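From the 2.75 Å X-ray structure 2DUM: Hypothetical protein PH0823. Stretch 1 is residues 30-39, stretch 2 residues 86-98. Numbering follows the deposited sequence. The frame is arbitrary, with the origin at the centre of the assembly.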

ATOM      1  N   LYS A  30      -6.819  -0.260  13.746  1.00 47.77           N
ATOM      2  CA  LYS A  30      -7.948  -0.715  14.570  1.00 47.47           C
ATOM      3  C   LYS A  30      -9.236  -1.257  13.922  1.00 46.37           C
ATOM      4  O   LYS A  30     -10.178  -1.645  14.616  1.00 46.74           O
ATOM      5  CB  LYS A  30      -8.242   0.281  15.681  1.00 47.77           C
ATOM      6  CG  LYS A  30      -7.398  -0.050  16.890  1.00 51.07           C
ATOM      7  CD  LYS A  30      -7.500   1.009  17.988  1.00 56.53           C
ATOM      8  CE  LYS A  30      -6.088   1.339  18.467  1.00 61.47           C
ATOM      9  NZ  LYS A  30      -5.304   2.025  17.362  1.00 66.24           N
ATOM     10  N   MET A  31      -9.289  -1.328  12.606  1.00 46.04           N
ATOM     11  CA  MET A  31     -10.536  -1.729  11.907  1.00 45.60           C
ATOM     12  C   MET A  31     -10.495  -3.253  11.881  1.00 46.90           C
ATOM     13  O   MET A  31      -9.460  -3.895  12.284  1.00 46.86           O
ATOM     14  CB  MET A  31     -10.642  -1.160  10.470  1.00 45.31           C
ATOM     15  CG  MET A  31     -10.403   0.353  10.324  1.00 43.16           C
ATOM     16  SD  MET A  31     -10.882   0.922   8.752  1.00 44.55           S
ATOM     17  CE  MET A  31     -10.063  -0.227   7.727  1.00 38.57           C
ATOM     18  N   GLU A  32     -11.585  -3.872  11.452  1.00 46.66           N
ATOM     19  CA  GLU A  32     -11.555  -5.268  11.630  1.00 47.49           C
ATOM     20  C   GLU A  32     -11.554  -5.983  10.282  1.00 46.95           C
ATOM     21  O   GLU A  32     -12.433  -5.803   9.422  1.00 48.69           O
ATOM     22  CB  GLU A  32     -12.639  -5.643  12.596  1.00 48.35           C
ATOM     23  CG  GLU A  32     -13.896  -6.112  11.937  1.00 56.65           C
ATOM     24  CD  GLU A  32     -14.584  -7.240  12.756  1.00 67.73           C
ATOM     25  OE1 GLU A  32     -15.858  -7.165  12.856  1.00 69.05           O
ATOM     26  OE2 GLU A  32     -13.847  -8.164  13.293  1.00 67.49           O
ATOM     27  N   VAL A  33     -10.477  -6.695  10.064  1.00 45.79           N
ATOM     28  CA  VAL A  33     -10.274  -7.577   8.916  1.00 44.86           C
ATOM     29  C   VAL A  33     -11.361  -8.730   8.843  1.00 45.16           C
ATOM     30  O   VAL A  33     -11.804  -9.194   9.904  1.00 46.11           O
ATOM     31  CB  VAL A  33      -8.858  -8.152   9.102  1.00 44.69           C
ATOM     32  CG1 VAL A  33      -8.398  -8.824   7.897  1.00 44.95           C
ATOM     33  CG2 VAL A  33      -7.880  -7.031   9.541  1.00 41.82           C
ATOM     34  N   GLY A  34     -11.834  -9.134   7.642  1.00 44.42           N
ATOM     35  CA  GLY A  34     -12.815 -10.229   7.462  1.00 43.40           C
ATOM     36  C   GLY A  34     -12.019 -11.501   7.681  1.00 43.71           C
ATOM     37  O   GLY A  34     -12.015 -12.046   8.781  1.00 44.16           O
ATOM     38  N   GLU A  35     -11.268 -11.944   6.666  1.00 43.80           N
ATOM     39  CA  GLU A  35     -10.343 -13.097   6.739  1.00 42.91           C
ATOM     40  C   GLU A  35      -8.928 -12.696   6.371  1.00 40.60           C
ATOM     41  O   GLU A  35      -8.698 -11.945   5.468  1.00 40.19           O
ATOM     42  CB  GLU A  35     -10.863 -14.124   5.750  1.00 42.13           C
ATOM     43  CG  GLU A  35     -10.106 -15.507   5.496  1.00 44.98           C
ATOM     44  CD  GLU A  35     -10.893 -16.324   4.329  1.00 48.27           C
ATOM     45  OE1 GLU A  35     -10.345 -17.278   3.698  1.00 54.98           O
ATOM     46  OE2 GLU A  35     -12.086 -15.965   3.987  1.00 54.29           O
ATOM     47  N   VAL A  36      -7.947 -13.222   7.042  1.00 40.33           N
ATOM     48  CA  VAL A  36      -6.562 -13.073   6.520  1.00 40.36           C
ATOM     49  C   VAL A  36      -5.891 -14.428   6.045  1.00 41.09           C
ATOM     50  O   VAL A  36      -5.904 -15.425   6.746  1.00 43.16           O
ATOM     51  CB  VAL A  36      -5.652 -12.280   7.509  1.00 39.00           C
ATOM     52  CG1 VAL A  36      -6.173 -12.447   8.819  1.00 39.26           C
ATOM     53  CG2 VAL A  36      -4.158 -12.720   7.460  1.00 33.69           C
ATOM     54  N   ILE A  37      -5.307 -14.489   4.876  1.00 39.82           N
ATOM     55  CA  ILE A  37      -4.646 -15.711   4.579  1.00 39.41           C
ATOM     56  C   ILE A  37      -3.191 -15.407   4.843  1.00 39.42           C
ATOM     57  O   ILE A  37      -2.573 -14.527   4.241  1.00 40.55           O
ATOM     58  CB  ILE A  37      -4.831 -16.012   3.121  1.00 39.62           C
ATOM     59  CG1 ILE A  37      -6.283 -16.082   2.808  1.00 37.89           C
ATOM     60  CG2 ILE A  37      -4.073 -17.236   2.643  1.00 39.55           C
ATOM     61  CD1 ILE A  37      -6.554 -15.361   1.494  1.00 40.03           C
ATOM     62  N   LEU A  38      -2.631 -16.167   5.724  1.00 38.68           N
ATOM     63  CA  LEU A  38      -1.298 -15.963   6.106  1.00 38.84           C
ATOM     64  C   LEU A  38      -0.418 -16.848   5.225  1.00 40.37           C
ATOM     65  O   LEU A  38      -0.199 -17.984   5.569  1.00 40.52           O
ATOM     66  CB  LEU A  38      -1.286 -16.493   7.493  1.00 37.02           C
ATOM     67  CG  LEU A  38      -0.019 -16.403   8.242  1.00 36.69           C
ATOM     68  CD1 LEU A  38       0.070 -14.899   8.520  1.00 35.43           C
ATOM     69  CD2 LEU A  38      -0.199 -17.297   9.508  1.00 33.64           C
ATOM     70  N   LEU A  39       0.098 -16.357   4.090  1.00 42.34           N
ATOM     71  CA  LEU A  39       0.905 -17.183   3.152  1.00 42.79           C
ATOM     72  C   LEU A  39       2.351 -17.305   3.518  1.00 44.07           C
ATOM     73  O   LEU A  39       2.889 -16.452   4.198  1.00 44.23           O
ATOM     74  CB  LEU A  39       0.866 -16.565   1.797  1.00 42.37           C
ATOM     75  CG  LEU A  39       1.379 -17.436   0.671  1.00 43.50           C
ATOM     76  CD1 LEU A  39       0.962 -18.822   0.900  1.00 44.62           C
ATOM     77  CD2 LEU A  39       0.793 -17.008  -0.633  1.00 41.14           C
ATOM     78  N   GLU A  86      -1.929 -15.718  16.320  1.00 63.74           N
ATOM     79  CA  GLU A  86      -1.645 -14.341  16.826  1.00 63.34           C
ATOM     80  C   GLU A  86      -1.792 -13.196  15.728  1.00 61.31           C
ATOM     81  O   GLU A  86      -2.183 -12.018  15.991  1.00 60.96           O
ATOM     82  CB  GLU A  86      -0.348 -14.307  17.681  1.00 64.00           C
ATOM     83  CG  GLU A  86       0.708 -13.208  17.359  1.00 69.34           C
ATOM     84  CD  GLU A  86       1.907 -13.645  16.446  1.00 75.92           C
ATOM     85  OE1 GLU A  86       1.917 -14.799  15.942  1.00 78.60           O
ATOM     86  OE2 GLU A  86       2.846 -12.812  16.217  1.00 78.65           O
ATOM     87  N   VAL A  87      -1.541 -13.554  14.486  1.00 58.25           N
ATOM     88  CA  VAL A  87      -2.001 -12.703  13.409  1.00 56.09           C
ATOM     89  C   VAL A  87      -3.555 -12.412  13.370  1.00 55.59           C
ATOM     90  O   VAL A  87      -4.003 -11.264  13.216  1.00 55.96           O
ATOM     91  CB  VAL A  87      -1.503 -13.272  12.118  1.00 55.29           C
ATOM     92  CG1 VAL A  87      -2.017 -12.440  10.961  1.00 52.35           C
ATOM     93  CG2 VAL A  87      -0.020 -13.372  12.226  1.00 52.81           C
ATOM     94  N   LYS A  88      -4.347 -13.463  13.494  1.00 53.62           N
ATOM     95  CA  LYS A  88      -5.757 -13.339  13.488  1.00 52.57           C
ATOM     96  C   LYS A  88      -6.050 -12.285  14.513  1.00 50.34           C
ATOM     97  O   LYS A  88      -6.850 -11.356  14.319  1.00 50.03           O
ATOM     98  CB  LYS A  88      -6.363 -14.675  13.908  1.00 52.93           C
ATOM     99  CG  LYS A  88      -7.906 -14.635  13.899  1.00 54.98           C
ATOM    100  CD  LYS A  88      -8.608 -15.982  14.191  1.00 55.03           C
ATOM    101  CE  LYS A  88     -10.108 -15.725  14.320  1.00 57.11           C
ATOM    102  NZ  LYS A  88     -10.885 -17.000  14.532  1.00 61.53           N
ATOM    103  N   ARG A  89      -5.332 -12.415  15.602  1.00 48.40           N
ATOM    104  CA  ARG A  89      -5.531 -11.556  16.752  1.00 47.24           C
ATOM    105  C   ARG A  89      -4.984 -10.158  16.581  1.00 46.09           C
ATOM    106  O   ARG A  89      -5.454  -9.233  17.242  1.00 45.35           O
ATOM    107  CB  ARG A  89      -4.875 -12.179  17.988  1.00 48.12           C
ATOM    108  CG  ARG A  89      -5.486 -11.761  19.308  1.00 47.67           C
ATOM    109  CD  ARG A  89      -4.825 -12.382  20.506  1.00 45.64           C
ATOM    110  NE  ARG A  89      -5.144 -11.456  21.574  1.00 50.69           N
ATOM    111  CZ  ARG A  89      -4.327 -10.500  22.022  1.00 52.14           C
ATOM    112  NH1 ARG A  89      -3.097 -10.418  21.521  1.00 56.78           N
ATOM    113  NH2 ARG A  89      -4.729  -9.631  22.974  1.00 50.24           N
ATOM    114  N   ALA A  90      -3.976  -9.995  15.725  1.00 45.10           N
ATOM    115  CA  ALA A  90      -3.498  -8.613  15.423  1.00 43.95           C
ATOM    116  C   ALA A  90      -4.326  -7.867  14.358  1.00 41.24           C
ATOM    117  O   ALA A  90      -4.817  -6.740  14.541  1.00 41.66           O
ATOM    118  CB  ALA A  90      -2.039  -8.661  15.013  1.00 45.27           C
ATOM    119  N   PHE A  91      -4.493  -8.510  13.233  1.00 37.36           N
ATOM    120  CA  PHE A  91      -5.421  -7.969  12.276  1.00 34.63           C
ATOM    121  C   PHE A  91      -6.786  -7.716  12.779  1.00 32.35           C
ATOM    122  O   PHE A  91      -7.543  -7.068  12.063  1.00 30.39           O
ATOM    123  CB  PHE A  91      -5.406  -8.867  11.095  1.00 34.76           C
ATOM    124  CG  PHE A  91      -4.103  -8.852  10.489  1.00 36.43           C
ATOM    125  CD1 PHE A  91      -2.995  -9.166  11.280  1.00 38.11           C
ATOM    126  CD2 PHE A  91      -3.917  -8.346   9.212  1.00 34.44           C
ATOM    127  CE1 PHE A  91      -1.737  -9.054  10.752  1.00 36.56           C
ATOM    128  CE2 PHE A  91      -2.696  -8.248   8.680  1.00 32.43           C
ATOM    129  CZ  PHE A  91      -1.601  -8.594   9.437  1.00 37.08           C
ATOM    130  N   ARG A  92      -7.073  -8.218  13.993  1.00 29.66           N
ATOM    131  CA  ARG A  92      -8.379  -8.115  14.559  1.00 29.60           C
ATOM    132  C   ARG A  92      -9.301  -8.689  13.562  1.00 27.49           C
ATOM    133  O   ARG A  92     -10.308  -8.168  13.253  1.00 26.98           O
ATOM    134  CB  ARG A  92      -8.757  -6.659  14.830  1.00 30.78           C
ATOM    135  CG  ARG A  92      -7.700  -6.077  15.613  1.00 35.83           C
ATOM    136  CD  ARG A  92      -7.420  -4.689  15.287  1.00 42.48           C
ATOM    137  NE  ARG A  92      -7.811  -3.938  16.473  1.00 50.92           N
ATOM    138  CZ  ARG A  92      -7.003  -3.648  17.511  1.00 53.11           C
ATOM    139  NH1 ARG A  92      -7.491  -2.954  18.549  1.00 55.44           N
ATOM    140  NH2 ARG A  92      -5.718  -4.019  17.525  1.00 51.01           N
ATOM    141  N   ALA A  93      -8.940  -9.854  13.138  1.00 27.47           N
ATOM    142  CA  ALA A  93      -9.545 -10.564  12.054  1.00 27.38           C
ATOM    143  C   ALA A  93     -10.792 -11.342  12.551  1.00 28.03           C
ATOM    144  O   ALA A  93     -10.711 -11.970  13.601  1.00 29.41           O
ATOM    145  CB  ALA A  93      -8.442 -11.550  11.563  1.00 26.18           C
ATOM    146  N   LYS A  94     -11.927 -11.363  11.866  1.00 28.00           N
ATOM    147  CA  LYS A  94     -12.841 -12.434  12.184  1.00 29.79           C
ATOM    148  C   LYS A  94     -12.292 -13.870  11.833  1.00 31.49           C
ATOM    149  O   LYS A  94     -12.688 -14.776  12.541  1.00 34.00           O
ATOM    150  CB  LYS A  94     -14.179 -12.274  11.533  1.00 29.37           C
ATOM    151  CG  LYS A  94     -14.521 -10.890  11.115  1.00 34.69           C
ATOM    152  CD  LYS A  94     -15.912 -10.509  11.614  1.00 40.06           C
ATOM    153  CE  LYS A  94     -16.968 -10.982  10.641  1.00 46.07           C
ATOM    154  NZ  LYS A  94     -16.578 -11.098   9.130  1.00 48.16           N
ATOM    155  N   ASN A  95     -11.450 -14.126  10.792  1.00 31.12           N
ATOM    156  CA  ASN A  95     -10.976 -15.524  10.450  1.00 30.87           C
ATOM    157  C   ASN A  95      -9.622 -15.567   9.877  1.00 33.51           C
ATOM    158  O   ASN A  95      -9.146 -14.617   9.274  1.00 34.87           O
ATOM    159  CB  ASN A  95     -11.819 -16.255   9.444  1.00 27.50           C
ATOM    160  CG  ASN A  95     -13.203 -16.415   9.914  1.00 28.99           C
ATOM    161  OD1 ASN A  95     -14.100 -15.671   9.492  1.00 27.18           O
ATOM    162  ND2 ASN A  95     -13.418 -17.348  10.870  1.00 26.85           N
ATOM    163  N   VAL A  96      -8.987 -16.705  10.011  1.00 35.86           N
ATOM    164  CA  VAL A  96      -7.622 -16.824   9.569  1.00 37.82           C
ATOM    165  C   VAL A  96      -7.547 -18.106   8.696  1.00 39.83           C
ATOM    166  O   VAL A  96      -8.496 -18.938   8.654  1.00 42.13           O
ATOM    167  CB  VAL A  96      -6.729 -16.941  10.808  1.00 37.54           C
ATOM    168  CG1 VAL A  96      -6.302 -18.348  11.001  1.00 37.90           C
ATOM    169  CG2 VAL A  96      -5.505 -16.071  10.718  1.00 38.43           C
ATOM    170  N   ARG A  97      -6.468 -18.254   7.947  1.00 40.71           N
ATOM    171  CA  ARG A  97      -6.085 -19.557   7.449  1.00 41.38           C
ATOM    172  C   ARG A  97      -4.641 -19.542   7.091  1.00 42.30           C
ATOM    173  O   ARG A  97      -3.956 -18.558   7.303  1.00 42.67           O
ATOM    174  CB  ARG A  97      -6.860 -19.963   6.235  1.00 41.01           C
ATOM    175  CG  ARG A  97      -7.099 -18.938   5.245  1.00 41.95           C
ATOM    176  CD  ARG A  97      -8.152 -19.587   4.398  1.00 44.98           C
ATOM    177  NE  ARG A  97      -7.558 -20.316   3.304  1.00 49.06           N
ATOM    178  CZ  ARG A  97      -7.834 -20.076   2.015  1.00 53.42           C
ATOM    179  NH1 ARG A  97      -7.147 -20.800   1.119  1.00 56.16           N
ATOM    180  NH2 ARG A  97      -8.779 -19.150   1.601  1.00 50.29           N
ATOM    181  N   THR A  98      -4.185 -20.650   6.526  1.00 43.77           N
ATOM    182  CA  THR A  98      -2.798 -20.823   6.156  1.00 43.82           C
ATOM    183  C   THR A  98      -2.758 -21.306   4.700  1.00 44.45           C
ATOM    184  O   THR A  98      -3.698 -21.950   4.236  1.00 43.86           O
ATOM    185  CB  THR A  98      -2.111 -21.787   7.110  1.00 43.83           C
ATOM    186  OG1 THR A  98      -2.888 -22.992   7.163  1.00 45.52           O
ATOM    187  CG2 THR A  98      -1.960 -21.163   8.542  1.00 40.79           C
TER

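What holds the two backbones side by side? Residues 35-39 and 95-98 form neighbouring parallel strands, their axes 4.7 Å apart at closest approach and their directions 19° apart. Hydrogen bonds run back and forth between them: Val36 N donates to Asn95 O at 2.9 Å, Arg97 N to Val36 O at 3.1 Å, and Leu38 N to Arg97 O at 3.2 Å. Just ahead of the first strand, Gly34 O accepts from Asn95 N at 2.9 Å and Val33 O from Lys94 N at 2.9 Å, so the pairing begins before the regular sheet does. As in any beta bridge, paired residues send their side chains to the same face, with Glu35, Asn95, Ile37 and Arg97 on one and Val36, Val96, Leu38 and Thr98 on the other.

Why does Arg97 curl back over the neighbouring strand? Its chi1 is p (41°) and its chi2 is t, while chi3, at -91°, lies between wells and bends the chain, so that the guanidinium comes nearer the first stretch than the CA-to-CB bond alone would suggest. Glu35 reaches out to meet it with chi1 and chi2 both t, an extended side chain. The result is a salt bridge in which Arg97 NH2 donates to Glu35 OE1 at 3.2 Å with a nearly straight angle of 175°. The carboxylate oxygen lies at the guanidinium edge, where the N-H groups point, leaving a face free to pack over Ile37 CG1. The aliphatic part of the arginine joins in, with Arg97 CG 3.8 Å from Ile37 CG1.

How does the other face of the sheet fill its space? Val36 is buried and its methyls are spread among several partners: CG2 lies 4.1 Å from Val87 CG1 on the helix, while CG1 lies 3.7 Å from Ala93 CB and 4.1 Å from Val96 CG2. Its chi1 of 26° is off the usual wells, as is that of Val96 at 103°, and at 2.75 Å resolution such values deserve caution. Leu38, with chi1 t and chi2 p, places CD1 4.0 Å from Val87 CG2. Val87, with chi1 t, sets CG1 within reach of both Val36 and Leu38, while its CG2 packs against Leu38.

What happens between the helix and the strand? Arg92 is the first residue to leave helical geometry, with a positive phi of 54°, and the chain then turns toward the sheet. Its CA-to-CB bond points sideways, but chi1 m followed by chi2 and chi3 between wells carries the end of the side chain to Lys30, whose CG lies over one guanidinium face, 3.3 Å from Arg92 NH1. This is contact with the aliphatic part of the lysine; Lys30 NZ is hydrogen-bonded elsewhere in the structure. Nearby, the CA-to-CB bond of Phe91 points toward the first stretch, and with chi1 m its ring presents an edge to Val33 CG2, which lies near the ring plane.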